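Local coordinates for ABC sugar transporter, periplasmic sugar binding protein (PDB 3ROT) that probably binds a sugar in the periplasm and passes it to an ABC transporter for uptake, at residues A[9-12]-A[17-20]; A[37-42]-A[51-56]; A[180-183]-A[188-191]; A[208-211]-A[215-218]. All blocks are in the same frame, centred on the assembly; numbering follows the deposited sequence.

Contact 1: residues A[9-12]-A[17-20]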
loop_
_atom_site.group_PDB
_atom_site.type_symbol
_atom_site.label_atom_id
_atom_site.label_comp_id
_atom_site.label_asym_id
_atom_site.label_seq_id
_atom_site.Cartn_x
_atom_site.Cartn_y
_atom_site.Cartn_z
ATOM N N ILE A 9 -10.224 7.185 15.438
ATOM C CA ILE A 9 -10.793 7.247 14.107
ATOM C C ILE A 9 -9.926 8.066 13.158
ATOM O O ILE A 9 -9.490 9.165 13.497
ATOM C CB ILE A 9 -12.226 7.826 14.198
ATOM C CG1 ILE A 9 -13.010 7.039 15.261
ATOM C CG2 ILE A 9 -12.914 7.747 12.840
ATOM C CD1 ILE A 9 -14.431 7.512 15.537
ATOM N N THR A 10 -9.658 7.518 11.973
ATOM C CA THR A 10 -8.845 8.213 10.982
ATOM C C THR A 10 -9.488 8.167 9.603
ATOM O O THR A 10 -10.506 7.515 9.402
ATOM C CB THR A 10 -7.412 7.618 10.884
ATOM O OG1 THR A 10 -7.475 6.278 10.380
ATOM C CG2 THR A 10 -6.743 7.620 12.259
ATOM N N HIS A 11 -8.886 8.881 8.662
ATOM C CA HIS A 11 -9.401 8.939 7.300
ATOM C C HIS A 11 -8.672 7.981 6.361
ATOM O O HIS A 11 -8.963 7.933 5.172
ATOM C CB HIS A 11 -9.288 10.372 6.760
ATOM C CG HIS A 11 -7.918 10.959 6.897
ATOM N ND1 HIS A 11 -7.506 11.638 8.027
ATOM C CD2 HIS A 11 -6.849 10.929 6.065
ATOM C CE1 HIS A 11 -6.244 12.001 7.883
ATOM N NE2 HIS A 11 -5.821 11.583 6.702
ATOM N N GLY A 12 -7.718 7.227 6.895
ATOM C CA GLY A 12 -6.975 6.287 6.074
ATOM C C GLY A 12 -6.352 5.192 6.919
ATOM O O GLY A 12 -6.231 5.334 8.138
ATOM N N TYR A 17 2.289 4.681 7.751
ATOM C CA TYR A 17 2.255 5.734 8.757
ATOM C C TYR A 17 1.180 5.458 9.797
ATOM O O TYR A 17 1.386 5.668 10.995
ATOM C CB TYR A 17 1.942 7.070 8.082
ATOM C CG TYR A 17 1.631 8.199 9.038
ATOM C CD1 TYR A 17 2.655 8.908 9.660
ATOM C CD2 TYR A 17 0.307 8.580 9.296
ATOM C CE1 TYR A 17 2.375 9.976 10.510
ATOM C CE2 TYR A 17 0.021 9.647 10.146
ATOM C CZ TYR A 17 1.064 10.340 10.746
ATOM O OH TYR A 17 0.803 11.413 11.563
ATOM N N TRP A 18 0.020 5.020 9.319
ATOM C CA TRP A 18 -1.106 4.725 10.186
ATOM C C TRP A 18 -0.848 3.550 11.121
ATOM O O TRP A 18 -1.145 3.633 12.305
ATOM C CB TRP A 18 -2.358 4.438 9.359
ATOM C CG TRP A 18 -2.804 5.602 8.532
ATOM C CD1 TRP A 18 -2.924 5.642 7.168
ATOM C CD2 TRP A 18 -3.193 6.898 9.009
ATOM N NE1 TRP A 18 -3.360 6.882 6.769
ATOM C CE2 TRP A 18 -3.528 7.675 7.875
ATOM C CE3 TRP A 18 -3.279 7.483 10.283
ATOM C CZ2 TRP A 18 -3.959 9.007 7.976
ATOM C CZ3 TRP A 18 -3.708 8.813 10.385
ATOM C CH2 TRP A 18 -4.037 9.557 9.234
ATOM N N THR A 19 -0.296 2.460 10.599
ATOM C CA THR A 19 -0.042 1.303 11.446
ATOM C C THR A 19 0.883 1.674 12.606
ATOM O O THR A 19 0.822 1.077 13.679
ATOM C CB THR A 19 0.556 0.129 10.632
ATOM O OG1 THR A 19 1.637 0.600 9.824
ATOM C CG2 THR A 19 -0.496 -0.476 9.737
ATOM N N SER A 20 1.731 2.673 12.388
ATOM C CA SER A 20 2.642 3.121 13.423
ATOM C C SER A 20 1.831 3.901 14.467
ATOM O O SER A 20 2.022 3.754 15.670
ATOM C CB SER A 20 3.731 4.000 12.803
ATOM O OG SER A 20 4.630 4.449 13.795
#

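Contact 2: residues A[37-42]-A[51-56]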
loop_
_atom_site.group_PDB
_atom_site.type_symbol
_atom_site.label_atom_id
_atom_site.label_comp_id
_atom_site.label_asym_id
_atom_site.label_seq_id
_atom_site.Cartn_x
_atom_site.Cartn_y
_atom_site.Cartn_z
ATOM N N GLN A 37 -11.018 0.634 20.095
ATOM C CA GLN A 37 -11.446 0.190 18.781
ATOM C C GLN A 37 -10.911 1.216 17.776
ATOM O O GLN A 37 -10.973 2.421 18.019
ATOM C CB GLN A 37 -12.974 0.122 18.705
ATOM C CG GLN A 37 -13.485 -0.461 17.398
ATOM C CD GLN A 37 -14.957 -0.843 17.445
ATOM O OE1 GLN A 37 -15.531 -1.254 16.432
ATOM N NE2 GLN A 37 -15.574 -0.714 18.618
ATOM N N ILE A 38 -10.373 0.733 16.661
ATOM C CA ILE A 38 -9.831 1.609 15.632
ATOM C C ILE A 38 -10.723 1.539 14.400
ATOM O O ILE A 38 -10.991 0.457 13.876
ATOM C CB ILE A 38 -8.382 1.193 15.251
ATOM C CG1 ILE A 38 -7.479 1.287 16.488
ATOM C CG2 ILE A 38 -7.845 2.087 14.127
ATOM C CD1 ILE A 38 -6.038 0.980 16.217
ATOM N N LEU A 39 -11.187 2.702 13.951
ATOM C CA LEU A 39 -12.059 2.805 12.784
ATOM C C LEU A 39 -11.390 3.646 11.704
ATOM O O LEU A 39 -11.010 4.794 11.944
ATOM C CB LEU A 39 -13.397 3.443 13.177
ATOM C CG LEU A 39 -14.222 2.708 14.242
ATOM C CD1 LEU A 39 -15.492 3.498 14.528
ATOM C CD2 LEU A 39 -14.562 1.297 13.754
ATOM N N ALA A 40 -11.250 3.068 10.517
ATOM C CA ALA A 40 -10.624 3.759 9.396
ATOM C C ALA A 40 -11.083 3.134 8.078
ATOM O O ALA A 40 -11.123 1.907 7.949
ATOM C CB ALA A 40 -9.098 3.671 9.519
ATOM N N PRO A 41 -11.435 3.971 7.083
ATOM C CA PRO A 41 -11.893 3.492 5.773
ATOM C C PRO A 41 -10.877 2.546 5.141
ATOM O O PRO A 41 -9.673 2.736 5.286
ATOM C CB PRO A 41 -12.059 4.779 4.974
ATOM C CG PRO A 41 -12.405 5.780 6.028
ATOM C CD PRO A 41 -11.420 5.443 7.115
ATOM N N PRO A 42 -11.356 1.521 4.423
ATOM C CA PRO A 42 -10.496 0.532 3.763
ATOM C C PRO A 42 -9.504 1.130 2.766
ATOM O O PRO A 42 -8.471 0.524 2.476
ATOM C CB PRO A 42 -11.499 -0.397 3.081
ATOM C CG PRO A 42 -12.733 -0.262 3.930
ATOM C CD PRO A 42 -12.778 1.214 4.193
ATOM N N VAL A 51 -17.003 10.123 8.725
ATOM C CA VAL A 51 -18.047 10.853 9.432
ATOM C C VAL A 51 -19.043 9.852 10.017
ATOM O O VAL A 51 -19.485 9.996 11.157
ATOM C CB VAL A 51 -18.788 11.843 8.491
ATOM C CG1 VAL A 51 -20.064 12.344 9.157
ATOM C CG2 VAL A 51 -17.881 13.020 8.163
ATOM N N GLN A 52 -19.386 8.832 9.242
ATOM C CA GLN A 52 -20.312 7.817 9.722
ATOM C C GLN A 52 -19.683 7.060 10.895
ATOM O O GLN A 52 -20.357 6.753 11.878
ATOM C CB GLN A 52 -20.674 6.858 8.586
ATOM C CG GLN A 52 -21.670 5.785 8.986
ATOM C CD GLN A 52 -22.828 6.340 9.795
ATOM O OE1 GLN A 52 -23.445 7.343 9.419
ATOM N NE2 GLN A 52 -23.135 5.686 10.913
ATOM N N PHE A 53 -18.389 6.760 10.791
ATOM C CA PHE A 53 -17.686 6.072 11.876
ATOM C C PHE A 53 -17.815 6.857 13.187
ATOM O O PHE A 53 -18.158 6.299 14.234
ATOM C CB PHE A 53 -16.203 5.904 11.540
ATOM C CG PHE A 53 -15.910 4.766 10.602
ATOM C CD1 PHE A 53 -16.416 3.494 10.852
ATOM C CD2 PHE A 53 -15.093 4.957 9.493
ATOM C CE1 PHE A 53 -16.108 2.424 10.011
ATOM C CE2 PHE A 53 -14.781 3.897 8.649
ATOM C CZ PHE A 53 -15.290 2.626 8.910
ATOM N N ILE A 54 -17.525 8.154 13.125
ATOM C CA ILE A 54 -17.607 9.031 14.285
ATOM C C ILE A 54 -19.024 9.049 14.840
ATOM O O ILE A 54 -19.235 9.025 16.050
ATOM C CB ILE A 54 -17.216 10.483 13.913
ATOM C CG1 ILE A 54 -15.740 10.535 13.514
ATOM C CG2 ILE A 54 -17.501 11.414 15.074
ATOM C CD1 ILE A 54 -15.292 11.867 12.979
ATOM N N GLU A 55 -19.990 9.103 13.931
ATOM C CA GLU A 55 -21.399 9.138 14.287
ATOM C C GLU A 55 -21.815 7.855 15.017
ATOM O O GLU A 55 -22.446 7.909 16.071
ATOM C CB GLU A 55 -22.229 9.332 13.016
ATOM C CG GLU A 55 -23.313 10.395 13.109
ATOM C CD GLU A 55 -22.793 11.740 13.584
ATOM O OE1 GLU A 55 -22.596 11.909 14.803
ATOM O OE2 GLU A 55 -22.572 12.632 12.740
ATOM N N SER A 56 -21.460 6.701 14.465
ATOM C CA SER A 56 -21.820 5.448 15.112
ATOM C C SER A 56 -21.063 5.283 16.425
ATOM O O SER A 56 -21.561 4.661 17.355
ATOM C CB SER A 56 -21.556 4.252 14.184
ATOM O OG SER A 56 -20.221 4.229 13.715
#

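Contact 3: residues A[180-183]-A[188-191]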
loop_
_atom_site.group_PDB
_atom_site.type_symbol
_atom_site.label_atom_id
_atom_site.label_comp_id
_atom_site.label_asym_id
_atom_site.label_seq_id
_atom_site.Cartn_x
_atom_site.Cartn_y
_atom_site.Cartn_z
ATOM N N LYS A 180 6.079 11.402 -14.696
ATOM C CA LYS A 180 6.865 11.257 -15.916
ATOM C C LYS A 180 6.463 12.308 -16.943
ATOM O O LYS A 180 7.319 12.892 -17.597
ATOM C CB LYS A 180 6.686 9.853 -16.485
ATOM C CG LYS A 180 7.253 8.789 -15.567
ATOM C CD LYS A 180 6.824 7.385 -15.947
ATOM C CE LYS A 180 7.445 6.934 -17.250
ATOM N NZ LYS A 180 7.124 5.504 -17.492
ATOM N N SER A 181 5.163 12.558 -17.074
ATOM C CA SER A 181 4.682 13.556 -18.028
ATOM C C SER A 181 5.262 14.926 -17.711
ATOM O O SER A 181 5.669 15.658 -18.612
ATOM C CB SER A 181 3.154 13.641 -18.006
ATOM O OG SER A 181 2.562 12.428 -18.436
ATOM N N TYR A 182 5.302 15.268 -16.426
ATOM C CA TYR A 182 5.825 16.560 -16.005
ATOM C C TYR A 182 7.308 16.709 -16.328
ATOM O O TYR A 182 7.741 17.755 -16.813
ATOM C CB TYR A 182 5.613 16.762 -14.504
ATOM C CG TYR A 182 5.900 18.177 -14.051
ATOM C CD1 TYR A 182 4.905 19.155 -14.082
ATOM C CD2 TYR A 182 7.178 18.551 -13.639
ATOM C CE1 TYR A 182 5.174 20.468 -13.714
ATOM C CE2 TYR A 182 7.458 19.863 -13.271
ATOM C CZ TYR A 182 6.452 20.817 -13.311
ATOM O OH TYR A 182 6.726 22.119 -12.957
ATOM N N PHE A 183 8.097 15.675 -16.050
ATOM C CA PHE A 183 9.521 15.753 -16.340
ATOM C C PHE A 183 9.812 15.834 -17.841
ATOM O O PHE A 183 10.821 16.418 -18.252
ATOM C CB PHE A 183 10.265 14.573 -15.711
ATOM C CG PHE A 183 10.681 14.825 -14.288
ATOM C CD1 PHE A 183 9.730 14.934 -13.276
ATOM C CD2 PHE A 183 12.019 15.006 -13.968
ATOM C CE1 PHE A 183 10.111 15.225 -11.964
ATOM C CE2 PHE A 183 12.410 15.296 -12.670
ATOM C CZ PHE A 183 11.451 15.406 -11.662
ATOM N N GLU A 188 14.440 20.027 -16.386
ATOM C CA GLU A 188 15.327 20.709 -15.444
ATOM C C GLU A 188 14.875 20.530 -13.986
ATOM O O GLU A 188 15.632 20.823 -13.061
ATOM C CB GLU A 188 15.424 22.210 -15.769
ATOM C CG GLU A 188 14.152 23.009 -15.506
ATOM C CD GLU A 188 13.129 22.896 -16.624
ATOM O OE1 GLU A 188 13.184 21.917 -17.397
ATOM O OE2 GLU A 188 12.257 23.788 -16.722
ATOM N N THR A 189 13.645 20.060 -13.789
ATOM C CA THR A 189 13.120 19.839 -12.442
ATOM C C THR A 189 14.118 18.940 -11.721
ATOM O O THR A 189 14.356 17.818 -12.158
ATOM C CB THR A 189 11.749 19.120 -12.483
ATOM O OG1 THR A 189 10.828 19.873 -13.289
ATOM C CG2 THR A 189 11.183 18.965 -11.068
ATOM N N ASN A 190 14.703 19.427 -10.630
ATOM C CA ASN A 190 15.687 18.635 -9.892
ATOM C C ASN A 190 15.369 18.420 -8.418
ATOM O O ASN A 190 16.176 17.863 -7.669
ATOM C CB ASN A 190 17.091 19.239 -10.048
ATOM C CG ASN A 190 17.162 20.707 -9.644
ATOM O OD1 ASN A 190 16.157 21.328 -9.292
ATOM N ND2 ASN A 190 18.364 21.267 -9.699
ATOM N N ILE A 191 14.192 18.867 -8.001
ATOM C CA ILE A 191 13.770 18.676 -6.627
ATOM C C ILE A 191 12.324 18.223 -6.572
ATOM O O ILE A 191 11.451 18.801 -7.227
ATOM C CB ILE A 191 13.891 19.955 -5.784
ATOM C CG1 ILE A 191 15.357 20.346 -5.613
ATOM C CG2 ILE A 191 13.272 19.719 -4.415
ATOM C CD1 ILE A 191 15.570 21.461 -4.594
#

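Contact 4: residues A[208-211]-A[215-218]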
loop_
_atom_site.group_PDB
_atom_site.type_symbol
_atom_site.label_atom_id
_atom_site.label_comp_id
_atom_site.label_asym_id
_atom_site.label_seq_id
_atom_site.Cartn_x
_atom_site.Cartn_y
_atom_site.Cartn_z
ATOM N N LEU A 208 14.447 3.396 -8.162
ATOM C CA LEU A 208 15.173 2.139 -7.968
ATOM C C LEU A 208 15.423 1.400 -9.293
ATOM O O LEU A 208 16.365 0.614 -9.405
ATOM C CB LEU A 208 14.400 1.229 -6.999
ATOM C CG LEU A 208 14.373 1.589 -5.505
ATOM C CD1 LEU A 208 13.324 0.739 -4.782
ATOM C CD2 LEU A 208 15.749 1.356 -4.898
ATOM N N HIS A 209 14.571 1.647 -10.286
ATOM C CA HIS A 209 14.715 1.019 -11.602
ATOM C C HIS A 209 14.456 2.077 -12.663
ATOM O O HIS A 209 13.484 2.011 -13.406
ATOM C CB HIS A 209 13.727 -0.144 -11.742
ATOM C CG HIS A 209 13.980 -1.251 -10.765
ATOM N ND1 HIS A 209 13.441 -1.263 -9.497
ATOM C CD2 HIS A 209 14.764 -2.352 -10.851
ATOM C CE1 HIS A 209 13.882 -2.324 -8.844
ATOM N NE2 HIS A 209 14.685 -3.001 -9.642
ATOM N N PRO A 210 15.345 3.078 -12.738
ATOM C CA PRO A 210 15.179 4.154 -13.718
ATOM C C PRO A 210 15.077 3.725 -15.178
ATOM O O PRO A 210 14.304 4.302 -15.931
ATOM C CB PRO A 210 16.361 5.085 -13.421
ATOM C CG PRO A 210 17.410 4.150 -12.854
ATOM C CD PRO A 210 16.608 3.211 -11.989
ATOM N N ASP A 211 15.831 2.707 -15.584
ATOM C CA ASP A 211 15.755 2.253 -16.971
ATOM C C ASP A 211 14.386 1.637 -17.272
ATOM O O ASP A 211 13.796 1.912 -18.317
ATOM C CB ASP A 211 16.862 1.236 -17.275
ATOM C CG ASP A 211 18.253 1.802 -17.048
ATOM O OD1 ASP A 211 18.491 2.973 -17.427
ATOM O OD2 ASP A 211 19.110 1.073 -16.495
ATOM N N PHE A 215 13.013 6.875 -16.350
ATOM C CA PHE A 215 13.059 7.993 -15.429
ATOM C C PHE A 215 14.485 8.083 -14.898
ATOM O O PHE A 215 14.756 7.710 -13.759
ATOM C CB PHE A 215 12.086 7.757 -14.275
ATOM C CG PHE A 215 11.740 9.000 -13.515
ATOM C CD1 PHE A 215 10.822 9.906 -14.026
ATOM C CD2 PHE A 215 12.345 9.273 -12.293
ATOM C CE1 PHE A 215 10.508 11.073 -13.333
ATOM C CE2 PHE A 215 12.040 10.435 -11.593
ATOM C CZ PHE A 215 11.116 11.337 -12.119
ATOM N N ASN A 216 15.392 8.573 -15.735
ATOM C CA ASN A 216 16.798 8.696 -15.362
ATOM C C ASN A 216 17.183 10.105 -14.904
ATOM O O ASN A 216 18.365 10.436 -14.786
ATOM C CB ASN A 216 17.678 8.269 -16.544
ATOM C CG ASN A 216 17.532 6.789 -16.874
ATOM O OD1 ASN A 216 17.841 5.919 -16.054
ATOM N ND2 ASN A 216 17.058 6.499 -18.074
ATOM N N TYR A 217 16.175 10.924 -14.625
ATOM C CA TYR A 217 16.390 12.302 -14.190
ATOM C C TYR A 217 17.176 12.444 -12.887
ATOM O O TYR A 217 17.907 13.417 -12.694
ATOM C CB TYR A 217 15.040 12.993 -14.058
ATOM C CG TYR A 217 14.244 12.946 -15.337
ATOM C CD1 TYR A 217 14.544 13.803 -16.396
ATOM C CD2 TYR A 217 13.212 12.023 -15.505
ATOM C CE1 TYR A 217 13.839 13.743 -17.587
ATOM C CE2 TYR A 217 12.501 11.953 -16.698
ATOM C CZ TYR A 217 12.819 12.817 -17.735
ATOM O OH TYR A 217 12.121 12.765 -18.921
ATOM N N GLN A 218 17.021 11.479 -11.989
ATOM C CA GLN A 218 17.721 11.519 -10.712
ATOM C C GLN A 218 17.504 12.814 -9.915
ATOM O O GLN A 218 18.458 13.489 -9.537
ATOM C CB GLN A 218 19.220 11.301 -10.940
ATOM C CG GLN A 218 19.559 9.933 -11.496
ATOM C CD GLN A 218 21.045 9.732 -11.675
ATOM O OE1 GLN A 218 21.670 10.355 -12.533
ATOM N NE2 GLN A 218 21.626 8.865 -10.852
#

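Contact 1: residues A[9-12]-A[17-20]
W18 reaches from helix 16-32 across to T10, H11 and G12, in the loop that follows strand 5-9. This is the first beta-alpha turn of the Rossmann-like domain of a type I periplasmic binding protein. Such loops, at the C-terminal ends of the parallel strands, face the cleft between the two domains. The W18 side chain leaves the helix with CG beside its own backbone N and anti to the carbonyl carbon (chi1 -62°), and this points the indole at the loop. CB only skirts G12. From CG onward the five-membered ring lies under the G12 carbonyl. G12 O sits 3.3 Å above the plane of the W18 ring, and W18 NE1 is 3.4 Å from G12 C. Farther out, the six-membered ring takes T10 on this same face. T10 CB is 4.2 Å from the centroid of that W18 ring in a CH-pi contact, and T10 CG2 is 3.8 Å from W18 CZ3. Y17 CD2 packs on the opposite face. At the far rim, CZ2 and CH2 of W18 form an edge-to-face pair with the H11 imidazole, the planes at 89°. W18 CZ2 comes to 3.4 Å from H11 NE2. H11 is also held from elsewhere: its ND1 bonds to T68 OG1 and its NE2 to a glycerol, which may mark the sugar pocket. The loop is braced from within as well. T10 OG1 donates to G12 O at 2.7 Å, so one carbonyl oxygen both accepts this bond and rests on the indole.

Contact 2: residues A[37-42]-A[51-56]
The F53 ring lies flat against L39 CB at its CG and CD1 side, and the opposite side of the ring, at CE2, reaches the backbone between A40 and P41. L39 ends strand 35-39, and F53 is on helix 47-59, which packs on one side of the parallel sheet. L39 points its CB at the helix, and F53 points back at the strand. L39 CB is 4.1 Å from the centroid of the F53 ring and 24° off the ring normal, a CH-pi contact over the face but displaced toward the rim. The leucine end runs on past that rim. L39 CD1 is 3.8 Å from F53 CD1 and also touches F53 CB. The F53 ring is placed by its first torsion (chi1 -79°), which sets CG beside the backbone N and lets the phenyl extend along the loop that leaves the strand. There F53 CE2 is 3.7 Å from P41 N and 3.8 Å from A40 C. The pyrrolidine ring of P41 crosses the phenyl obliquely, with P41 CD 4.0 Å from F53 CE2. F53 also packs on I9 of the neighbouring strand 5-9. Strand 35-39 lies at the edge of the sheet, and its helix leads on to strand 64-67 on the other side of strand 5-9. This is a beta-alpha-beta crossover. The chemistry is apolar: no hydrogen bond joins 37-42 to 51-56. The backbone of L39 bonds instead to L8 and T10, so only dispersion and ring-face packing join these two segments.

Contact 3: residues A[180-183]-A[188-191]
In the return from helix 172-185 to strand 191-194, a beta-alpha-beta connection of the second domain, T189 packs against Y182 and F183 near the end of the helix. T189 directs its side chain at the helix and shares it between the two aromatic rings. T189 CB lies over one face of F183, 4.1 Å from the ring centroid and 23° off the normal, a CH-pi contact. The methyl group sits beside it, with T189 CG2 3.6 Å from F183 CZ. The carbonyl of the same residue approaches the ring too: T189 O is 3.2 Å from F183 CE2. The hydroxyl goes the other way. With chi1 at -56°, OG1 stands beside the backbone N of T189 and faces the edge of Y182, where it is 3.4 Å from Y182 CE2 and near the ring plane. Its hydrogen bond is made to H186 O, just past the helix segment. The Y182 ring stacks on H186, and its OH bonds to R132 NE on the neighbouring strand 132-137. F183 continues the aromatic cluster, meeting F215 edge-to-face and also Y217. All three touching residues are buried. The carbon branch of T189 is thus spent on the phenyl face, while its hydroxyl is satisfied by the carbonyl of H186, so the buried hydroxyl has a partner while the carbon atoms stay in apolar contact.

Contact 4: residues A[208-211]-A[215-218]
The backbone folds back so that F215 N donates to P210 O at 2.9 Å, a nearly straight bond (N-H...O 170°) from residue i+5 back to residue i, closing a six-residue pi-turn. P210 lies in the short, weakly bonded helical turn about 210-213. The proline ring is met by the returning chain: P210 CB is 3.1 Å from F215 O. The N216 side chain crosses that of P210 at about a right angle, its CG 4.0 Å from P210 CB. Its CG is beside the backbone N (chi1 -66°), which brings the amide back beside P210 and toward D211. D211 OD1 lies 4.0 Å from N216 CG, and the carboxylate and amide planes are 53° apart. The N216 amide is probably turned over in the model, so its exact pairing with D211 is doubtful. The F215 ring leads away from P210 into the protein. One of its faces receives the edge of Y217, with Y217 CD2 3.5 Å above the F215 plane. V179 and K180 of helix 172-185 and L203 and M206 of helix 197-208 pack on F215. Thus a partly exposed turn, with D211 and N216 at the surface, is tied to the interior by the buried F215 ring. It belongs to the alpha-to-beta return between helix 197-208 and strand 220-224, one arm of a beta-alpha-beta unit in the parallel sheet of the second domain.

How the contacts relate
From the N terminus, contact 1 closes the loop between strand 5-9 and helix 16-32. Contact 2 then packs strand 35-39 and its exit loop on helix 47-59. The two meet where strands 5-9 and 35-39 run out into their loops: T10 N is 3.0 Å from L39 O, a probable hydrogen bond. Contact 3 closes the turn after helix 172-185, and contact 4 closes the short turn that contains helix 210-213. These two also touch, and K180 CG adds to the aromatic packing at 4.0 Å from F215 CD1. All four follow in series; none nests or crosses. Contacts 1 and 2 serve the first sheet. Contacts 3 and 4 serve the second.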